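Local coordinates for protein STING-associated CdnE c-di-GMP synthase (Flavobacteriaceae, PDB 6WT8) that probably makes the cyclic dinucleotide c-di-GMP from GTP, the signal sensed by a partner bacterial STING protein in CBASS anti-phage defence, at residues F87-S92 and V105-I110; K214-I219 and P235-E240. One frame throughout, in Å; residues are numbered along the deposited sequence.

Contact 1 of 2, residues F87-S92 and V105-I110; sequences FERQGS and VDLVQI
The F87 ring has L107 at its edge, near the ring plane, with L107 CD2 4.1 Å from F87 CD1. Q109 lies alongside, pointing the same way, and its CB approaches F87 CE1 obliquely at 3.7 Å. The R89 guanidinium carries L107 CD1 over one face, and R89 NH1 stands 3.8 Å from L107 CG. These groups share one side of an antiparallel pair of strands, 87-90 and 106-110, in the nucleotidyltransferase core of a CD-NTase. G91 and S92, with D106 closing an Asp-x-Asp further along, are consistent with the signatures of polymerase-beta-like enzymes, so the pair probably borders the active site. G91 adopts backbone angles at which a CB would press on the carbonyl oxygen of Q90. On the other side of the sheet, Q90 NE2 donates to the anti lone pair of D106 OD2 at 3.0 Å and 167°, although amide and carboxylate planes are turned 47° apart. Q90 CG sits between the backbone N and carbonyl carbon (chi1 61°), where it packs on V108 CG2 at 3.7 Å. An alanine in place of Q90 would probably leave D106 OD2 without this donor, its carboxylate freer to turn, and open a gap beside V108 CG2. Helix 60-81 covers the F87 side, where R89 NH2 forms a salt bridge with E74 and a hydrogen bond with N71. Backbone bonds join E88 with V108 and Q90 with D106 in both directions. E88 O is gripped twice, V108 N (2.9 Å) and R89 NH1 (2.9 Å) arriving from opposite faces of its carbonyl plane.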
loop_
_atom_site.group_PDB
_atom_site.type_symbol
_atom_site.label_atom_id
_atom_site.label_comp_id
_atom_site.label_asym_id
_atom_site.label_seq_id
_atom_site.Cartn_x
_atom_site.Cartn_y
_atom_site.Cartn_z
ATOM N N PHE A 87 17.112 -6.065 5.260
ATOM C CA PHE A 87 16.592 -4.887 4.583
ATOM C C PHE A 87 15.387 -5.238 3.752
ATOM O O PHE A 87 15.428 -6.180 2.951
ATOM C CB PHE A 87 17.650 -4.253 3.683
ATOM C CG PHE A 87 18.840 -3.718 4.453
ATOM C CD1 PHE A 87 18.716 -2.481 5.095
ATOM C CD2 PHE A 87 20.047 -4.442 4.578
ATOM C CE1 PHE A 87 19.756 -1.980 5.856
ATOM C CE2 PHE A 87 21.077 -3.935 5.330
ATOM C CZ PHE A 87 20.913 -2.717 5.977
ATOM N N GLU A 88 14.357 -4.412 3.873
ATOM C CA GLU A 88 13.136 -4.577 3.102
ATOM C C GLU A 88 12.625 -3.203 2.689
ATOM O O GLU A 88 13.301 -2.182 2.841
ATOM C CB GLU A 88 12.079 -5.316 3.935
ATOM C CG GLU A 88 12.466 -6.751 4.357
ATOM C CD GLU A 88 12.612 -7.735 3.182
ATOM O OE1 GLU A 88 12.127 -7.487 2.044
ATOM O OE2 GLU A 88 13.236 -8.786 3.438
ATOM N N ARG A 89 11.440 -3.172 2.047
ATOM C CA ARG A 89 10.840 -1.931 1.585
ATOM C C ARG A 89 9.367 -1.922 1.931
ATOM O O ARG A 89 8.729 -2.970 2.010
ATOM C CB ARG A 89 10.947 -1.787 0.045
ATOM C CG ARG A 89 12.375 -1.791 -0.527
ATOM C CD ARG A 89 13.153 -0.572 -0.084
ATOM N NE ARG A 89 14.447 -0.626 -0.780
ATOM C CZ ARG A 89 15.552 -1.207 -0.270
ATOM N NH1 ARG A 89 15.520 -1.719 0.955
ATOM N NH2 ARG A 89 16.686 -1.271 -0.993
ATOM N N GLN A 90 8.792 -0.728 2.093
ATOM C CA GLN A 90 7.345 -0.641 2.298
ATOM C C GLN A 90 6.825 0.597 1.614
ATOM O O GLN A 90 7.585 1.472 1.182
ATOM C CB GLN A 90 6.928 -0.588 3.766
ATOM C CG GLN A 90 7.485 0.638 4.553
ATOM C CD GLN A 90 6.984 0.743 5.963
ATOM O OE1 GLN A 90 6.539 -0.232 6.570
ATOM N NE2 GLN A 90 7.035 1.964 6.500
ATOM N N GLY A 91 5.493 0.639 1.511
ATOM C CA GLY A 91 4.870 1.820 0.902
ATOM C C GLY A 91 4.101 1.484 -0.384
ATOM O O GLY A 91 4.319 0.467 -1.007
ATOM N N SER A 92 3.176 2.363 -0.759
ATOM C CA SER A 92 2.392 2.147 -1.967
ATOM C C SER A 92 3.250 2.111 -3.230
ATOM O O SER A 92 2.844 1.517 -4.231
ATOM C CB SER A 92 1.322 3.217 -2.110
ATOM O OG SER A 92 1.897 4.466 -2.167
ATOM N N VAL A 105 9.342 4.797 -2.029
ATOM C CA VAL A 105 9.482 3.615 -1.151
ATOM C C VAL A 105 10.145 4.058 0.149
ATOM O O VAL A 105 11.021 4.939 0.156
ATOM C CB VAL A 105 10.282 2.448 -1.764
ATOM C CG1 VAL A 105 9.618 1.887 -3.048
ATOM C CG2 VAL A 105 11.735 2.850 -2.101
ATOM N N ASP A 106 9.756 3.427 1.264
ATOM C CA ASP A 106 10.557 3.555 2.489
ATOM C C ASP A 106 11.522 2.379 2.574
ATOM O O ASP A 106 11.165 1.230 2.229
ATOM C CB ASP A 106 9.711 3.447 3.773
ATOM C CG ASP A 106 8.708 4.522 3.972
ATOM O OD1 ASP A 106 8.856 5.631 3.464
ATOM O OD2 ASP A 106 7.738 4.257 4.735
ATOM N N LEU A 107 12.733 2.641 3.069
ATOM C CA LEU A 107 13.652 1.551 3.375
ATOM C C LEU A 107 13.419 1.090 4.814
ATOM O O LEU A 107 13.346 1.920 5.735
ATOM C CB LEU A 107 15.096 2.046 3.209
ATOM C CG LEU A 107 16.191 0.985 3.524
ATOM C CD1 LEU A 107 17.428 1.325 2.736
ATOM C CD2 LEU A 107 16.555 0.982 5.034
ATOM N N VAL A 108 13.271 -0.225 5.020
ATOM C CA VAL A 108 13.061 -0.774 6.355
ATOM C C VAL A 108 14.270 -1.617 6.704
ATOM O O VAL A 108 14.630 -2.544 5.953
ATOM C CB VAL A 108 11.779 -1.630 6.409
ATOM C CG1 VAL A 108 11.463 -1.970 7.868
ATOM C CG2 VAL A 108 10.623 -0.858 5.844
ATOM N N GLN A 109 14.890 -1.358 7.849
ATOM C CA GLN A 109 15.958 -2.221 8.348
ATOM C C GLN A 109 15.465 -2.879 9.627
ATOM O O GLN A 109 14.899 -2.209 10.494
ATOM C CB GLN A 109 17.258 -1.466 8.522
ATOM C CG GLN A 109 17.195 -0.364 9.550
ATOM C CD GLN A 109 18.513 0.404 9.622
ATOM O OE1 GLN A 109 19.567 -0.020 9.103
ATOM N NE2 GLN A 109 18.454 1.540 10.293
ATOM N N ILE A 110 15.529 -4.209 9.691
ATOM C CA ILE A 110 14.850 -4.985 10.714
ATOM C C ILE A 110 15.907 -5.797 11.437
ATOM O O ILE A 110 16.584 -6.634 10.820
ATOM C CB ILE A 110 13.789 -5.901 10.056
ATOM C CG1 ILE A 110 12.892 -5.100 9.101
ATOM C CG2 ILE A 110 12.982 -6.531 11.158
ATOM C CD1 ILE A 110 12.092 -5.998 8.089
#

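Contact 2 of 2, residues K214-I219 and P235-E240; sequences KSRKGI and PFLSIE
I219 meets the start of helix 235-248 with two branches turned to different partners. Its CD1 lies 3.9 Å from P235 CG, the two side chains slanting across each other, while its CG2 stands 3.8 Å from F236 CE2, where side chain and ring cross at about a right angle. P235 CG also sits over the centre of one face of the F236 ring, and K217 O lies at the ring edge, 3.5 Å from F236 CD2. A short 3-10 turn, 214-216, packs against the next residues of the helix. There L237, whose CG is anti to the backbone N (chi1 -170°), has CD1 3.9 Å from R216 CG, and S215 CB rests on E240 CB at 3.6 Å. R216 NE turns to D213 instead. The contact joins the first turn of helix 235-248 to strand 218-221 and the 3-10 turn before it. Its side-chain contacts are mostly carbon to carbon, but S215 O rests against L237 CB at 3.3 Å. A water also bridges the backbones, donating to S215 O (2.9 Å) and K217 O (2.6 Å) and accepting only weakly from F236 N. Carbonyl oxygens gathered near this helix start would probably be favoured by its partial positive charge.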
loop_
_atom_site.group_PDB
_atom_site.type_symbol
_atom_site.label_atom_id
_atom_site.label_comp_id
_atom_site.label_asym_id
_atom_site.label_seq_id
_atom_site.Cartn_x
_atom_site.Cartn_y
_atom_site.Cartn_z
ATOM N N LYS A 214 7.097 -15.469 3.871
ATOM C CA LYS A 214 7.853 -14.277 4.247
ATOM C C LYS A 214 6.976 -13.024 4.322
ATOM O O LYS A 214 7.202 -12.146 5.150
ATOM C CB LYS A 214 8.979 -14.103 3.229
ATOM C CG LYS A 214 9.884 -12.951 3.508
ATOM C CD LYS A 214 10.987 -12.798 2.437
ATOM C CE LYS A 214 11.730 -11.461 2.641
ATOM N NZ LYS A 214 12.618 -11.094 1.503
ATOM N N SER A 215 5.946 -12.954 3.496
ATOM C CA SER A 215 5.139 -11.751 3.444
ATOM C C SER A 215 4.279 -11.584 4.686
ATOM O O SER A 215 3.744 -10.487 4.913
ATOM C CB SER A 215 4.249 -11.766 2.197
ATOM O OG SER A 215 3.332 -12.865 2.224
ATOM N N ARG A 216 4.081 -12.663 5.447
ATOM C CA ARG A 216 3.279 -12.570 6.669
ATOM C C ARG A 216 4.088 -12.103 7.869
ATOM O O ARG A 216 3.514 -11.904 8.930
ATOM C CB ARG A 216 2.669 -13.914 6.994
ATOM C CG ARG A 216 1.661 -14.398 5.947
ATOM C CD ARG A 216 1.186 -15.788 6.366
ATOM N NE ARG A 216 0.412 -16.518 5.346
ATOM C CZ ARG A 216 -0.910 -16.467 5.259
ATOM N NH1 ARG A 216 -1.624 -15.707 6.098
ATOM N NH2 ARG A 216 -1.527 -17.223 4.341
ATOM N N LYS A 217 5.387 -11.900 7.718
ATOM C CA LYS A 217 6.177 -11.399 8.839
ATOM C C LYS A 217 5.815 -9.954 9.140
ATOM O O LYS A 217 5.679 -9.134 8.220
ATOM C CB LYS A 217 7.667 -11.498 8.524
ATOM C CG LYS A 217 8.176 -12.890 8.379
ATOM C CD LYS A 217 9.698 -12.950 8.223
ATOM C CE LYS A 217 10.342 -12.494 9.489
ATOM N NZ LYS A 217 10.977 -13.497 10.389
ATOM N N GLY A 218 5.639 -9.637 10.432
ATOM C CA GLY A 218 5.293 -8.299 10.855
ATOM C C GLY A 218 6.519 -7.523 11.299
ATOM O O GLY A 218 7.601 -8.101 11.507
ATOM N N ILE A 219 6.341 -6.205 11.379
ATOM C CA ILE A 219 7.388 -5.389 11.990
ATOM C C ILE A 219 6.809 -4.561 13.116
ATOM O O ILE A 219 5.639 -4.167 13.126
ATOM C CB ILE A 219 8.102 -4.481 10.970
ATOM C CG1 ILE A 219 7.119 -3.510 10.263
ATOM C CG2 ILE A 219 8.878 -5.349 9.936
ATOM C CD1 ILE A 219 7.836 -2.524 9.344
ATOM N N PRO A 235 3.255 -4.549 6.559
ATOM C CA PRO A 235 3.344 -3.897 5.246
ATOM C C PRO A 235 3.632 -4.872 4.124
ATOM O O PRO A 235 3.210 -4.651 2.961
ATOM C CB PRO A 235 4.514 -2.905 5.407
ATOM C CG PRO A 235 5.363 -3.547 6.528
ATOM C CD PRO A 235 4.340 -4.136 7.493
ATOM N N PHE A 236 4.384 -5.938 4.394
ATOM C CA PHE A 236 4.742 -6.830 3.300
ATOM C C PHE A 236 3.553 -7.682 2.886
ATOM O O PHE A 236 3.518 -8.189 1.770
ATOM C CB PHE A 236 5.951 -7.704 3.732
ATOM C CG PHE A 236 6.985 -6.940 4.439
ATOM C CD1 PHE A 236 7.531 -5.778 3.889
ATOM C CD2 PHE A 236 7.412 -7.334 5.727
ATOM C CE1 PHE A 236 8.507 -5.016 4.570
ATOM C CE2 PHE A 236 8.409 -6.588 6.404
ATOM C CZ PHE A 236 8.937 -5.427 5.848
ATOM N N LEU A 237 2.600 -7.879 3.810
ATOM C CA LEU A 237 1.426 -8.680 3.507
ATOM C C LEU A 237 0.479 -7.915 2.593
ATOM O O LEU A 237 -0.081 -8.492 1.647
ATOM C CB LEU A 237 0.739 -9.054 4.830
ATOM C CG LEU A 237 -0.359 -10.092 4.733
ATOM C CD1 LEU A 237 0.134 -11.375 4.018
ATOM C CD2 LEU A 237 -0.899 -10.408 6.109
ATOM N N SER A 238 0.291 -6.620 2.863
ATOM C CA SER A 238 -0.471 -5.787 1.938
ATOM C C SER A 238 0.159 -5.765 0.568
ATOM O O SER A 238 -0.549 -5.903 -0.459
ATOM C CB SER A 238 -0.586 -4.370 2.492
ATOM O OG SER A 238 -1.440 -4.413 3.599
ATOM N N ILE A 239 1.474 -5.599 0.503
ATOM C CA ILE A 239 2.154 -5.550 -0.795
ATOM C C ILE A 239 1.924 -6.849 -1.544
ATOM O O ILE A 239 1.532 -6.856 -2.718
ATOM C CB ILE A 239 3.658 -5.260 -0.624
ATOM C CG1 ILE A 239 3.846 -3.817 -0.189
ATOM C CG2 ILE A 239 4.429 -5.613 -1.881
ATOM C CD1 ILE A 239 5.215 -3.570 0.447
ATOM N N GLU A 240 2.210 -7.995 -0.898
ATOM C CA GLU A 240 2.076 -9.261 -1.584
ATOM C C GLU A 240 0.650 -9.486 -2.035
ATOM O O GLU A 240 0.419 -9.929 -3.167
ATOM C CB GLU A 240 2.564 -10.384 -0.672
ATOM C CG GLU A 240 2.538 -11.778 -1.338
ATOM C CD GLU A 240 3.624 -11.971 -2.399
ATOM O OE1 GLU A 240 3.584 -13.023 -3.080
ATOM O OE2 GLU A 240 4.498 -11.095 -2.556
HETATM O O HOH W 1 4.002 -8.081 6.546
#

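From the N terminus, strand 85-90 follows helix 60-81, and contact 1 closes the 12-residue loop that returns the chain as strand 106-112. That strand runs parallel to strand 192-204, which also pairs, antiparallel, with strand 218-221. Contact 2 then closes a separate 15-residue excursion between 214-219 and the start of helix 235-248. The two loops follow in series, neither nested nor crossing, yet the contacts meet side by side: E88 OE2 forms a salt bridge with K214 NZ at 3.1 Å, and F236 CE1 lies 3.6 Å from E88 CB. Together they tie the start of helix 235-248 to one side of the shared sheet.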